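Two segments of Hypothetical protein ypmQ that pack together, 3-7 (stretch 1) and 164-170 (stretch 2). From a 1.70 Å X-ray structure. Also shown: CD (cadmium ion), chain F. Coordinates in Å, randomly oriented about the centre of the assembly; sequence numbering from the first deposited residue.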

# COMPACT_ATOMS: atom_id res chain seq x y z
N GLN A 3 1.95 -23.37 -7.99
CA GLN A 3 1.42 -22.84 -6.70
C GLN A 3 0.19 -21.98 -6.93
O GLN A 3 0.27 -20.91 -7.57
CB GLN A 3 2.50 -22.03 -5.96
CG GLN A 3 3.01 -22.71 -4.68
CD GLN A 3 2.11 -22.42 -3.49
OE1 GLN A 3 1.12 -23.13 -3.26
NE2 GLN A 3 2.45 -21.37 -2.73
N GLN A 4 -0.95 -22.45 -6.39
CA GLN A 4 -2.23 -21.74 -6.53
C GLN A 4 -2.50 -20.93 -5.26
O GLN A 4 -2.27 -21.38 -4.13
CG GLN A 4 -5.37 -26.33 -6.75
CD GLN A 4 -4.45 -26.37 -5.53
OE1 GLN A 4 -3.91 -25.34 -5.09
NE2 GLN A 4 -4.25 -27.57 -4.99
N ILE A 5 -2.98 -19.70 -5.44
CA ILE A 5 -3.21 -18.86 -4.29
C ILE A 5 -4.46 -19.34 -3.48
O ILE A 5 -5.52 -19.55 -4.05
CB ILE A 5 -3.19 -17.37 -4.70
CG1 ILE A 5 -3.22 -16.50 -3.46
CG2 ILE A 5 -4.28 -17.07 -5.79
CD1 ILE A 5 -4.53 -16.49 -2.73
N LYS A 6 -4.27 -19.48 -2.16
CA LYS A 6 -5.18 -20.10 -1.17
C LYS A 6 -6.66 -19.73 -1.20
O LYS A 6 -7.34 -19.97 -2.19
CB LYS A 6 -4.64 -19.86 0.25
CG LYS A 6 -3.48 -20.76 0.71
CD LYS A 6 -2.63 -20.07 1.82
CE LYS A 6 -2.27 -18.60 1.43
NZ LYS A 6 -2.09 -18.33 -0.08
N ASP A 7 -7.20 -19.19 -0.10
CA ASP A 7 -8.61 -18.85 -0.04
C ASP A 7 -8.65 -17.33 -0.31
O ASP A 7 -8.65 -16.56 0.65
CB ASP A 7 -9.21 -19.17 1.33
CG ASP A 7 -8.91 -20.60 1.76
OD1 ASP A 7 -8.52 -20.83 2.95
OD2 ASP A 7 -9.00 -21.53 0.95
N ILE A 164 6.02 -12.82 -0.82
CA ILE A 164 6.72 -12.99 -2.07
C ILE A 164 6.20 -14.18 -2.90
O ILE A 164 6.08 -14.11 -4.14
CB ILE A 164 8.24 -13.12 -1.82
CG1 ILE A 164 8.83 -11.83 -1.40
CG2 ILE A 164 8.95 -13.66 -3.03
N SER A 165 5.87 -15.28 -2.23
CA SER A 165 5.43 -16.45 -2.93
C SER A 165 4.03 -16.18 -3.58
O SER A 165 3.76 -16.65 -4.66
CB SER A 165 5.44 -17.67 -1.99
OG SER A 165 4.55 -18.60 -2.45
N ASP A 166 3.20 -15.46 -2.86
CA ASP A 166 1.82 -15.04 -3.31
C ASP A 166 1.88 -14.03 -4.44
O ASP A 166 1.06 -14.12 -5.39
CB ASP A 166 1.05 -14.49 -2.15
CG ASP A 166 0.69 -15.59 -1.15
OD1 ASP A 166 0.24 -15.28 -0.03
OD2 ASP A 166 0.85 -16.80 -1.50
N VAL A 167 2.84 -13.14 -4.42
CA VAL A 167 3.04 -12.22 -5.57
C VAL A 167 3.36 -13.05 -6.83
O VAL A 167 2.77 -12.87 -7.89
CB VAL A 167 4.14 -11.27 -5.27
CG1 VAL A 167 4.66 -10.55 -6.56
CG2 VAL A 167 3.74 -10.24 -4.27
N LYS A 168 4.32 -13.98 -6.74
CA LYS A 168 4.62 -14.84 -7.88
C LYS A 168 3.39 -15.62 -8.38
O LYS A 168 3.09 -15.65 -9.57
CB LYS A 168 5.80 -15.80 -7.54
CG LYS A 168 7.15 -15.21 -7.94
CD LYS A 168 8.31 -15.44 -6.96
CE LYS A 168 8.43 -16.90 -6.51
NZ LYS A 168 9.84 -17.25 -6.14
N SER A 169 2.66 -16.24 -7.49
CA SER A 169 1.47 -16.98 -7.89
C SER A 169 0.33 -16.09 -8.50
O SER A 169 -0.40 -16.51 -9.38
CB SER A 169 0.91 -17.73 -6.70
OG SER A 169 -0.48 -17.68 -6.80
N ALA A 170 0.15 -14.91 -7.94
CA ALA A 170 -0.85 -13.97 -8.45
C ALA A 170 -0.50 -13.51 -9.89
O ALA A 170 -1.38 -13.10 -10.63
CB ALA A 170 -0.97 -12.76 -7.50
CD CD F . 0.17 -17.50 0.90
O HOH W 1 0.56 -19.77 2.06

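An irregular segment, residues 3-7, lies against one side of a helix that runs through residues 164-170, and the two are far apart in sequence. Backbone hydrogen bonds hold the helix, such as Ala 170 N to Asp 166 O at 2.8 Å. The helix meets the loop through side chains. Ser 165, Asp 166 and Ser 169 supply them, a spacing of three and four residues that places all three on the same side of the helix.

The backbones come nearest at Gln 3 and Ser 169, whose CA atoms are 6.0 Å apart. Such an approach suits a small residue, and Ser 169, with CA-to-CB directed toward the loop, adds a hydroxyl without much bulk. Its chi1 of 143° lies between wells. In this conformation OG donates a hydrogen bond to Gln 3 O, weak at 3.4 Å, while Ser 169 CB lies equally close to that oxygen, at 3.4 Å. The same OG is 3.4 Å from Ile 5 CB.

Ile 5 also directs CA-to-CB toward the helix. Its chi1 is t and its chi2 m, and its branched CB makes the closest approach to Ser 169, a van der Waals contact rather than a polar one. Between Gln 3 and Ile 5, Gln 4 has CA-to-CB pointing away and buries almost nothing here, consistent with the alternation of an extended backbone; its CB is not modelled, so its rotamer cannot be judged.

Gln 3 turns toward the helix with chi1 at -111°, off the wells, chi2 m and chi3 86°. This path carries the amide along the helix to Ser 165, whose chi1 is t and where Gln 3 NE2 lies 3.5 Å from Ser 165 OG.

The remaining pairing is built around cadmium. Lys 6 and Asp 166 both start with CA-to-CB sideways, yet their ends come nearer the opposing stretch. Lys 6 does so through m, t and m rotamers and a chi4 of -31°, off the wells, which curls NZ round to the metal at 2.6 Å from CD. For that nitrogen to coordinate, its lone pair must be free, so the amine should be neutral. Asp 166, with chi1 m, grips CD with both carboxylate oxygens, OD1 at 2.4 Å and OD2 at 2.6 Å. Lys 6 NZ and Asp 166 OD2 are 3.6 Å apart, joined through the shared ion. Water 1, its O 2.6 Å from CD, and one atom from elsewhere in the structure complete the ligands of the ion.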